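Local structure of cytochrome c (Pseudomonas aeruginosa, 6RTE) at residues A[196-201]-A[219-224]; A[121-126]-A[214-219]. The protein acts as the dihydro-heme d1 dehydrogenase NirN in heme d1 biosynthesis, carrying a heme c domain beside an eight-bladed beta-propeller. All coordinates share one frame; numbering follows the deposited sequence.

Contact 1: A[196-201]-A[219-224]; sequences ASRDGW and GLNTRN. With HEC (heme c), chain C.
T222 directs its side chain at the 196-200 segment, whereas N221 starts away from it and reaches back with its amide. In T222, CB packs against S197 O at 3.5 Å, OG1 lies over the CA of G200, and the CG2 methyl touches A196 CB. The hydroxyl itself is hydrogen-bonded elsewhere, to N238. The backbone N of T222 donates to R198 O (2.9 Å), a nearly straight bond at 166° at the hydrogen. The type I beta turn 197-200 joins strands 192-197 and 201-206 of one propeller blade, while strand 221-227 opens the next, so the contact links neighbouring blades. N221 has CG anti to the backbone N (chi1 -171°), which sets ND2 3.6 Å from R198 O, near it without a hydrogen bond, and beside R198 CG; the amide and guanidinium planes are 31° apart. A water accepts from N221 ND2 and donates to L220 O and D199 OD1. That same OD1 takes the NE of R198 at 2.9 Å, in the guanidinium plane, in a salt bridge that steadies the arginine head while NH1 and NH2 both grip O1A of a heme c propionate, NH1 at 2.8 Å.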
ATOM      1  N   ALA A 196       6.043  -5.198  -0.932  1.00 25.13           N
ATOM      2  CA  ALA A 196       6.830  -4.236  -1.695  1.00 23.89           C
ATOM      3  C   ALA A 196       7.336  -3.167  -0.742  1.00 24.27           C
ATOM      4  O   ALA A 196       6.615  -2.743   0.172  1.00 23.54           O
ATOM      5  CB  ALA A 196       6.008  -3.607  -2.823  1.00 23.80           C
ATOM      6  N   SER A 197       8.578  -2.740  -0.937  1.00 24.55           N
ATOM      7  CA  SER A 197       9.147  -1.693  -0.101  1.00 23.88           C
ATOM      8  C   SER A 197       9.334  -0.424  -0.918  1.00 21.89           C
ATOM      9  O   SER A 197       9.393  -0.439  -2.154  1.00 20.70           O
ATOM     10  CB  SER A 197      10.486  -2.131   0.528  1.00 24.59           C
ATOM     11  OG  SER A 197      11.580  -1.922  -0.348  1.00 24.60           O
ATOM     12  N   ARG A 198       9.432   0.687  -0.191  1.00 23.38           N
ATOM     13  CA  ARG A 198       9.571   1.991  -0.817  1.00 24.82           C
ATOM     14  C   ARG A 198      10.724   2.024  -1.804  1.00 24.63           C
ATOM     15  O   ARG A 198      10.597   2.571  -2.910  1.00 23.45           O
ATOM     16  CB  ARG A 198       9.780   3.057   0.263  1.00 27.48           C
ATOM     17  CG  ARG A 198       9.953   4.475  -0.297  1.00 27.97           C
ATOM     18  CD  ARG A 198      10.363   5.437   0.793  1.00 28.04           C
ATOM     19  NE  ARG A 198      11.804   5.456   0.981  1.00 27.37           N
ATOM     20  CZ  ARG A 198      12.432   6.099   1.962  1.00 27.71           C
ATOM     21  NH1 ARG A 198      11.751   6.778   2.886  1.00 26.76           N
ATOM     22  NH2 ARG A 198      13.755   6.054   2.028  1.00 29.72           N
ATOM     23  N   ASP A 199      11.867   1.466  -1.423  1.00 24.69           N
ATOM     24  CA  ASP A 199      13.081   1.575  -2.227  1.00 25.19           C
ATOM     25  C   ASP A 199      13.235   0.435  -3.223  1.00 23.63           C
ATOM     26  O   ASP A 199      14.325   0.244  -3.777  1.00 23.64           O
ATOM     27  CB  ASP A 199      14.291   1.686  -1.299  1.00 25.97           C
ATOM     28  CG  ASP A 199      14.197   2.894  -0.382  1.00 27.71           C
ATOM     29  OD1 ASP A 199      13.515   3.870  -0.778  1.00 27.58           O
ATOM     30  OD2 ASP A 199      14.780   2.875   0.725  1.00 28.63           O
ATOM     31  N   GLY A 200      12.167  -0.320  -3.474  1.00 22.89           N
ATOM     32  CA  GLY A 200      12.092  -1.181  -4.648  1.00 22.06           C
ATOM     33  C   GLY A 200      12.222  -2.664  -4.387  1.00 22.83           C
ATOM     34  O   GLY A 200      12.240  -3.438  -5.353  1.00 22.82           O
ATOM     35  N   TRP A 201      12.300  -3.088  -3.131  1.00 23.51           N
ATOM     36  CA  TRP A 201      12.509  -4.494  -2.811  1.00 23.44           C
ATOM     37  C   TRP A 201      11.178  -5.229  -2.717  1.00 23.42           C
ATOM     38  O   TRP A 201      10.210  -4.728  -2.138  1.00 22.87           O
ATOM     39  CB  TRP A 201      13.281  -4.644  -1.506  1.00 24.54           C
ATOM     40  CG  TRP A 201      14.718  -4.279  -1.653  1.00 25.67           C
ATOM     41  CD1 TRP A 201      15.287  -3.055  -1.405  1.00 27.89           C
ATOM     42  CD2 TRP A 201      15.774  -5.125  -2.108  1.00 26.22           C
ATOM     43  NE1 TRP A 201      16.634  -3.098  -1.674  1.00 28.68           N
ATOM     44  CE2 TRP A 201      16.959  -4.351  -2.109  1.00 27.90           C
ATOM     45  CE3 TRP A 201      15.842  -6.453  -2.518  1.00 25.63           C
ATOM     46  CZ2 TRP A 201      18.184  -4.873  -2.493  1.00 29.28           C
ATOM     47  CZ3 TRP A 201      17.062  -6.968  -2.905  1.00 27.02           C
ATOM     48  CH2 TRP A 201      18.215  -6.183  -2.885  1.00 28.22           C
ATOM     49  N   GLY A 219      12.963  -2.127  -8.513  1.00 22.39           N
ATOM     50  CA  GLY A 219      13.122  -0.741  -8.917  1.00 22.99           C
ATOM     51  C   GLY A 219      13.866   0.034  -7.855  1.00 22.32           C
ATOM     52  O   GLY A 219      14.412  -0.539  -6.914  1.00 21.21           O
ATOM     53  N   LEU A 220      13.889   1.364  -8.025  1.00 22.48           N
ATOM     54  CA  LEU A 220      14.537   2.247  -7.059  1.00 22.22           C
ATOM     55  C   LEU A 220      13.546   2.991  -6.179  1.00 21.88           C
ATOM     56  O   LEU A 220      13.884   3.348  -5.050  1.00 21.74           O
ATOM     57  CB  LEU A 220      15.413   3.278  -7.796  1.00 23.16           C
ATOM     58  CG  LEU A 220      16.539   2.688  -8.642  1.00 23.30           C
ATOM     59  CD1 LEU A 220      17.300   3.800  -9.380  1.00 23.48           C
ATOM     60  CD2 LEU A 220      17.490   1.897  -7.777  1.00 23.51           C
ATOM     61  N   ASN A 221      12.349   3.259  -6.688  1.00 22.20           N
ATOM     62  CA  ASN A 221      11.255   3.820  -5.901  1.00 23.73           C
ATOM     63  C   ASN A 221       9.982   3.157  -6.408  1.00 23.12           C
ATOM     64  O   ASN A 221       9.593   3.343  -7.574  1.00 22.05           O
ATOM     65  CB  ASN A 221      11.181   5.336  -6.015  1.00 24.83           C
ATOM     66  CG  ASN A 221      10.186   5.946  -5.044  1.00 26.92           C
ATOM     67  OD1 ASN A 221       9.092   6.344  -5.428  1.00 28.63           O
ATOM     68  ND2 ASN A 221      10.565   6.017  -3.781  1.00 27.70           N
ATOM     69  N   THR A 222       9.346   2.375  -5.544  1.00 23.34           N
ATOM     70  CA  THR A 222       8.252   1.491  -5.925  1.00 22.86           C
ATOM     71  C   THR A 222       6.959   1.964  -5.274  1.00 22.47           C
ATOM     72  O   THR A 222       6.970   2.479  -4.154  1.00 24.32           O
ATOM     73  CB  THR A 222       8.563   0.053  -5.507  1.00 24.84           C
ATOM     74  OG1 THR A 222       9.650  -0.428  -6.303  1.00 27.07           O
ATOM     75  CG2 THR A 222       7.353  -0.871  -5.700  1.00 22.85           C
ATOM     76  N   ARG A 223       5.850   1.812  -5.994  1.00 21.70           N
ATOM     77  CA  ARG A 223       4.537   2.220  -5.507  1.00 22.53           C
ATOM     78  C   ARG A 223       3.771   1.057  -4.878  1.00 23.70           C
ATOM     79  O   ARG A 223       3.407   1.116  -3.701  1.00 24.43           O
ATOM     80  CB  ARG A 223       3.725   2.850  -6.647  1.00 24.52           C
ATOM     81  CG  ARG A 223       4.244   4.216  -7.085  1.00 27.18           C
ATOM     82  CD  ARG A 223       3.824   5.329  -6.121  1.00 30.91           C
ATOM     83  NE  ARG A 223       2.446   5.740  -6.382  1.00 34.80           N
ATOM     84  CZ  ARG A 223       1.870   6.821  -5.868  1.00 38.64           C
ATOM     85  NH1 ARG A 223       2.538   7.612  -5.039  1.00 37.73           N
ATOM     86  NH2 ARG A 223       0.618   7.106  -6.186  1.00 42.08           N
ATOM     87  N   ASN A 224       3.504   0.003  -5.633  1.00 23.18           N
ATOM     88  CA  ASN A 224       2.839  -1.163  -5.065  1.00 23.06           C
ATOM     89  C   ASN A 224       3.027  -2.334  -6.020  1.00 22.37           C
ATOM     90  O   ASN A 224       3.706  -2.230  -7.051  1.00 21.83           O
ATOM     91  CB  ASN A 224       1.351  -0.883  -4.768  1.00 23.34           C
ATOM     92  CG  ASN A 224       0.473  -0.929  -6.010  1.00 25.38           C
ATOM     93  OD1 ASN A 224       0.857  -0.487  -7.086  1.00 25.59           O
ATOM     94  ND2 ASN A 224      -0.725  -1.488  -5.858  1.00 26.53           N
TER
HETATM   95 FE   HEC C 501      21.576   7.611   7.414  1.00 29.87          FE
HETATM   96  CHA HEC C 501      18.270   7.081   7.783  1.00 33.69           C
HETATM   97  CHB HEC C 501      20.964  10.691   5.995  1.00 31.08           C
HETATM   98  CHC HEC C 501      24.994   8.309   7.362  1.00 36.51           C
HETATM   99  CHD HEC C 501      22.277   4.428   8.286  1.00 40.73           C
HETATM  100  NA  HEC C 501      19.956   8.688   6.977  1.00 31.19           N
HETATM  101  C1A HEC C 501      18.669   8.270   7.218  1.00 31.43           C
HETATM  102  C2A HEC C 501      17.765   9.272   6.786  1.00 28.69           C
HETATM  103  C3A HEC C 501      18.516  10.285   6.290  1.00 27.20           C
HETATM  104  C4A HEC C 501      19.882   9.924   6.399  1.00 29.28           C
HETATM  105  CMA HEC C 501      17.983  11.560   5.710  1.00 25.90           C
HETATM  106  CAA HEC C 501      16.255   9.217   6.862  1.00 28.12           C
HETATM  107  CBA HEC C 501      15.730   8.520   5.594  1.00 28.73           C
HETATM  108  CGA HEC C 501      14.242   8.280   5.534  1.00 30.35           C
HETATM  109  O1A HEC C 501      13.768   7.590   4.596  1.00 31.35           O
HETATM  110  O2A HEC C 501      13.480   8.740   6.392  1.00 30.95           O
HETATM  111  NB  HEC C 501      22.761   9.222   6.781  1.00 34.43           N
HETATM  112  C1B HEC C 501      22.305  10.347   6.240  1.00 33.65           C
HETATM  113  C2B HEC C 501      23.401  11.203   5.926  1.00 33.99           C
HETATM  114  C3B HEC C 501      24.550  10.566   6.308  1.00 36.46           C
HETATM  115  C4B HEC C 501      24.103   9.270   6.863  1.00 35.57           C
HETATM  116  CMB HEC C 501      23.290  12.561   5.299  1.00 32.47           C
HETATM  117  CAB HEC C 501      25.984  10.971   6.270  1.00 39.39           C
HETATM  118  CBB HEC C 501      26.109  12.441   6.668  1.00 42.50           C
HETATM  119  NC  HEC C 501      23.350   6.569   7.768  1.00 38.07           N
HETATM  120  C1C HEC C 501      24.628   7.008   7.692  1.00 38.35           C
HETATM  121  C2C HEC C 501      25.492   5.939   8.012  1.00 39.72           C
HETATM  122  C3C HEC C 501      24.713   4.824   8.293  1.00 38.80           C
HETATM  123  C4C HEC C 501      23.360   5.242   8.114  1.00 40.34           C
HETATM  124  CMC HEC C 501      26.987   6.058   8.031  1.00 41.88           C
HETATM  125  CAC HEC C 501      25.059   3.431   8.643  1.00 32.54           C
HETATM  126  CBC HEC C 501      25.719   3.112   9.980  1.00 39.72           C
HETATM  127  ND  HEC C 501      20.527   6.112   7.918  1.00 37.67           N
HETATM  128  C1D HEC C 501      20.967   4.893   8.239  1.00 40.28           C
HETATM  129  C2D HEC C 501      19.841   4.010   8.570  1.00 41.82           C
HETATM  130  C3D HEC C 501      18.727   4.736   8.440  1.00 40.26           C
HETATM  131  C4D HEC C 501      19.179   6.064   8.012  1.00 38.01           C
HETATM  132  CMD HEC C 501      19.926   2.564   8.984  1.00 44.44           C
HETATM  133  CAD HEC C 501      17.310   4.264   8.656  1.00 41.25           C
HETATM  134  CBD HEC C 501      16.889   4.425  10.120  1.00 42.59           C
HETATM  135  CGD HEC C 501      15.470   3.974  10.377  1.00 43.52           C
HETATM  136  O1D HEC C 501      15.241   2.775  10.595  1.00 44.38           O
HETATM  137  O2D HEC C 501      14.522   4.772  10.384  1.00 43.64           O
HETATM  138  O   HOH W   1      13.273   5.155  -3.101  1.00 21.99           O

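Contact 2: A[121-126]-A[214-219]; sequences EDIRAS and AEVRAG
S126, at the C-terminal end of helix 120-126, turns its hydroxyl onto the edge of strand 211-217, where OG accepts a nearly straight hydrogen bond from the backbone N of R217 at 2.8 Å. The same oxygen donates back to I123 O, 2.7 Å away, so it is held by two bonds about 120° apart, accepting one and donating the other, and its proton has a fixed direction. With chi1 at 75°, OG is tucked between the backbone N and the carbonyl carbon of S126, the position from which it can reach I123 O one turn back. I123 O also receives the N-H of S126, and both donors come from one face of its carbonyl plane. The CG2 methyl of V216 closes over this polar cluster, 3.4 Å from S126 OG.

I123 continues the tight side toward A218. Its CG2 meets V216 CG2 at 3.9 Å, while CG1 sits 3.6 Å from R217 O and CD1 reaches A218 O just past the strand's end. V245 and V257 of the adjoining blade also touch this isoleucine. The helix, which precedes the propeller in the chain, runs nearly antiparallel to the strand, at 154° and with 6.5 Å between the axes. Strand 211-217 is the last of its antiparallel sheet, so the helix covers the outer edge of a propeller blade. R217, whose CB packs against S126, sends its extended chain away from the helix, and its buried guanidinium is hydrogen-bonded to D199 O and L56 O and makes a cation-pi contact with W118.

The other side of the helix is much looser. E121, R124 and A125 are exposed and make no side-chain contact with the strand.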
ATOM      1  N   GLU A 121      19.379  -6.323 -15.917  1.00 25.14           N
ATOM      2  CA  GLU A 121      20.580  -6.933 -15.353  1.00 26.70           C
ATOM      3  C   GLU A 121      20.726  -6.616 -13.866  1.00 25.11           C
ATOM      4  O   GLU A 121      21.092  -7.492 -13.070  1.00 24.77           O
ATOM      5  CB  GLU A 121      21.822  -6.474 -16.117  1.00 30.21           C
ATOM      6  CG  GLU A 121      21.957  -7.069 -17.509  1.00 35.26           C
ATOM      7  CD  GLU A 121      20.884  -6.562 -18.479  1.00 38.26           C
ATOM      8  OE1 GLU A 121      20.590  -5.336 -18.478  1.00 38.88           O
ATOM      9  OE2 GLU A 121      20.322  -7.396 -19.221  1.00 39.03           O
ATOM     10  N   ASP A 122      20.478  -5.362 -13.479  1.00 25.28           N
ATOM     11  CA  ASP A 122      20.461  -5.005 -12.064  1.00 24.52           C
ATOM     12  C   ASP A 122      19.429  -5.838 -11.305  1.00 23.64           C
ATOM     13  O   ASP A 122      19.717  -6.383 -10.229  1.00 25.20           O
ATOM     14  CB  ASP A 122      20.137  -3.518 -11.896  1.00 25.46           C
ATOM     15  CG  ASP A 122      21.215  -2.600 -12.431  1.00 25.40           C
ATOM     16  OD1 ASP A 122      22.417  -2.830 -12.138  1.00 25.85           O
ATOM     17  OD2 ASP A 122      20.841  -1.609 -13.109  1.00 24.63           O
ATOM     18  N   ILE A 123      18.213  -5.930 -11.844  1.00 22.13           N
ATOM     19  CA  ILE A 123      17.154  -6.687 -11.193  1.00 21.25           C
ATOM     20  C   ILE A 123      17.587  -8.136 -10.967  1.00 21.49           C
ATOM     21  O   ILE A 123      17.462  -8.674  -9.862  1.00 20.90           O
ATOM     22  CB  ILE A 123      15.859  -6.616 -12.025  1.00 22.61           C
ATOM     23  CG1 ILE A 123      15.354  -5.178 -12.111  1.00 22.01           C
ATOM     24  CG2 ILE A 123      14.768  -7.517 -11.420  1.00 22.97           C
ATOM     25  CD1 ILE A 123      14.207  -5.017 -13.122  1.00 21.94           C
ATOM     26  N   ARG A 124      18.101  -8.792 -12.012  1.00 22.01           N
ATOM     27  CA  ARG A 124      18.462 -10.201 -11.866  0.67 23.56           C
ATOM     28  C   ARG A 124      19.604 -10.381 -10.877  1.00 24.13           C
ATOM     29  O   ARG A 124      19.626 -11.358 -10.117  1.00 23.49           O
ATOM     30  CB  ARG A 124      18.837 -10.805 -13.220  0.67 25.21           C
ATOM     31  CG  ARG A 124      17.663 -10.954 -14.150  0.67 27.07           C
ATOM     32  CD  ARG A 124      17.997 -11.807 -15.361  0.67 30.50           C
ATOM     33  NE  ARG A 124      17.157 -11.430 -16.492  0.67 32.70           N
ATOM     34  CZ  ARG A 124      17.530 -10.593 -17.463  0.67 35.56           C
ATOM     35  NH1 ARG A 124      18.745 -10.046 -17.471  0.67 35.46           N
ATOM     36  NH2 ARG A 124      16.682 -10.307 -18.431  0.67 35.37           N
ATOM     37  N   ALA A 125      20.564  -9.455 -10.874  1.00 23.69           N
ATOM     38  CA  ALA A 125      21.698  -9.583  -9.963  1.00 25.27           C
ATOM     39  C   ALA A 125      21.260  -9.474  -8.506  1.00 24.88           C
ATOM     40  O   ALA A 125      21.928 -10.020  -7.616  1.00 25.75           O
ATOM     41  CB  ALA A 125      22.760  -8.529 -10.284  1.00 26.09           C
ATOM     42  N   SER A 126      20.136  -8.799  -8.239  1.00 25.66           N
ATOM     43  CA  SER A 126      19.662  -8.586  -6.876  1.00 25.69           C
ATOM     44  C   SER A 126      18.870  -9.764  -6.307  1.00 24.92           C
ATOM     45  O   SER A 126      18.636  -9.794  -5.103  1.00 23.02           O
ATOM     46  CB  SER A 126      18.784  -7.332  -6.816  1.00 25.78           C
ATOM     47  OG  SER A 126      17.501  -7.584  -7.384  1.00 24.49           O
ATOM     48  N   ALA A 214      12.125 -15.727  -1.229  1.00 24.63           N
ATOM     49  CA  ALA A 214      12.954 -15.014  -2.183  1.00 23.83           C
ATOM     50  C   ALA A 214      12.769 -13.517  -1.985  1.00 23.11           C
ATOM     51  O   ALA A 214      11.774 -13.064  -1.407  1.00 22.76           O
ATOM     52  CB  ALA A 214      12.604 -15.408  -3.624  1.00 22.90           C
ATOM     53  N   GLU A 215      13.740 -12.758  -2.490  1.00 23.57           N
ATOM     54  CA  GLU A 215      13.636 -11.315  -2.571  1.00 24.19           C
ATOM     55  C   GLU A 215      14.327 -10.850  -3.847  1.00 23.28           C
ATOM     56  O   GLU A 215      15.281 -11.471  -4.323  1.00 22.61           O
ATOM     57  CB  GLU A 215      14.279 -10.600  -1.375  1.00 27.50           C
ATOM     58  CG  GLU A 215      13.718 -11.009  -0.013  1.00 29.73           C
ATOM     59  CD  GLU A 215      14.238 -10.104   1.095  1.00 30.79           C
ATOM     60  OE1 GLU A 215      15.369 -10.351   1.577  1.00 31.41           O
ATOM     61  OE2 GLU A 215      13.531  -9.129   1.452  1.00 30.45           O
ATOM     62  N   VAL A 216      13.841  -9.740  -4.389  1.00 22.67           N
ATOM     63  CA  VAL A 216      14.421  -9.147  -5.582  1.00 21.90           C
ATOM     64  C   VAL A 216      14.187  -7.648  -5.472  1.00 22.12           C
ATOM     65  O   VAL A 216      13.237  -7.195  -4.828  1.00 21.08           O
ATOM     66  CB  VAL A 216      13.831  -9.767  -6.873  1.00 20.87           C
ATOM     67  CG1 VAL A 216      12.414  -9.274  -7.170  1.00 20.62           C
ATOM     68  CG2 VAL A 216      14.751  -9.530  -8.074  1.00 19.88           C
ATOM     69  N   ARG A 217      15.099  -6.877  -6.046  1.00 21.98           N
ATOM     70  CA  ARG A 217      14.930  -5.431  -6.126  1.00 20.50           C
ATOM     71  C   ARG A 217      14.418  -5.107  -7.521  1.00 20.36           C
ATOM     72  O   ARG A 217      15.173  -5.168  -8.499  1.00 20.66           O
ATOM     73  CB  ARG A 217      16.213  -4.671  -5.831  1.00 19.36           C
ATOM     74  CG  ARG A 217      15.923  -3.165  -5.690  1.00 19.48           C
ATOM     75  CD  ARG A 217      17.164  -2.327  -5.344  1.00 21.74           C
ATOM     76  NE  ARG A 217      16.723  -1.012  -4.910  1.00 24.16           N
ATOM     77  CZ  ARG A 217      17.527  -0.011  -4.577  1.00 26.66           C
ATOM     78  NH1 ARG A 217      18.835  -0.159  -4.642  1.00 25.87           N
ATOM     79  NH2 ARG A 217      16.997   1.137  -4.182  1.00 29.27           N
ATOM     80  N   ALA A 218      13.151  -4.743  -7.602  1.00 19.84           N
ATOM     81  CA  ALA A 218      12.499  -4.499  -8.880  1.00 20.23           C
ATOM     82  C   ALA A 218      12.667  -3.074  -9.388  1.00 20.69           C
ATOM     83  O   ALA A 218      12.509  -2.842 -10.592  1.00 20.53           O
ATOM     84  CB  ALA A 218      11.006  -4.822  -8.748  1.00 20.21           C
ATOM     85  N   GLY A 219      12.963  -2.127  -8.513  1.00 22.39           N
ATOM     86  CA  GLY A 219      13.122  -0.741  -8.917  1.00 22.99           C
ATOM     87  C   GLY A 219      13.866   0.034  -7.855  1.00 22.32           C
ATOM     88  O   GLY A 219      14.412  -0.539  -6.914  1.00 21.21           O
TER

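Overall arrangement
The centres of contacts 1 and 2 lie about 11 Å apart, and the two share G219, the residue where the outer strand 211-217 of one blade passes toward the first strand of the next, 221-227. Along the chain the order is 121-126, 196-201, 214-219 and 219-224, so the contacts interleave. They also touch directly: G200 O meets A218 N at 2.8 Å in a probable hydrogen bond, and the ring of W201 packs on the backbone of V216 and R217. Contact 1 faces the heme c, whereas contact 2 lies farther from the chain centre, fastening the helix ahead of the propeller to the same blade.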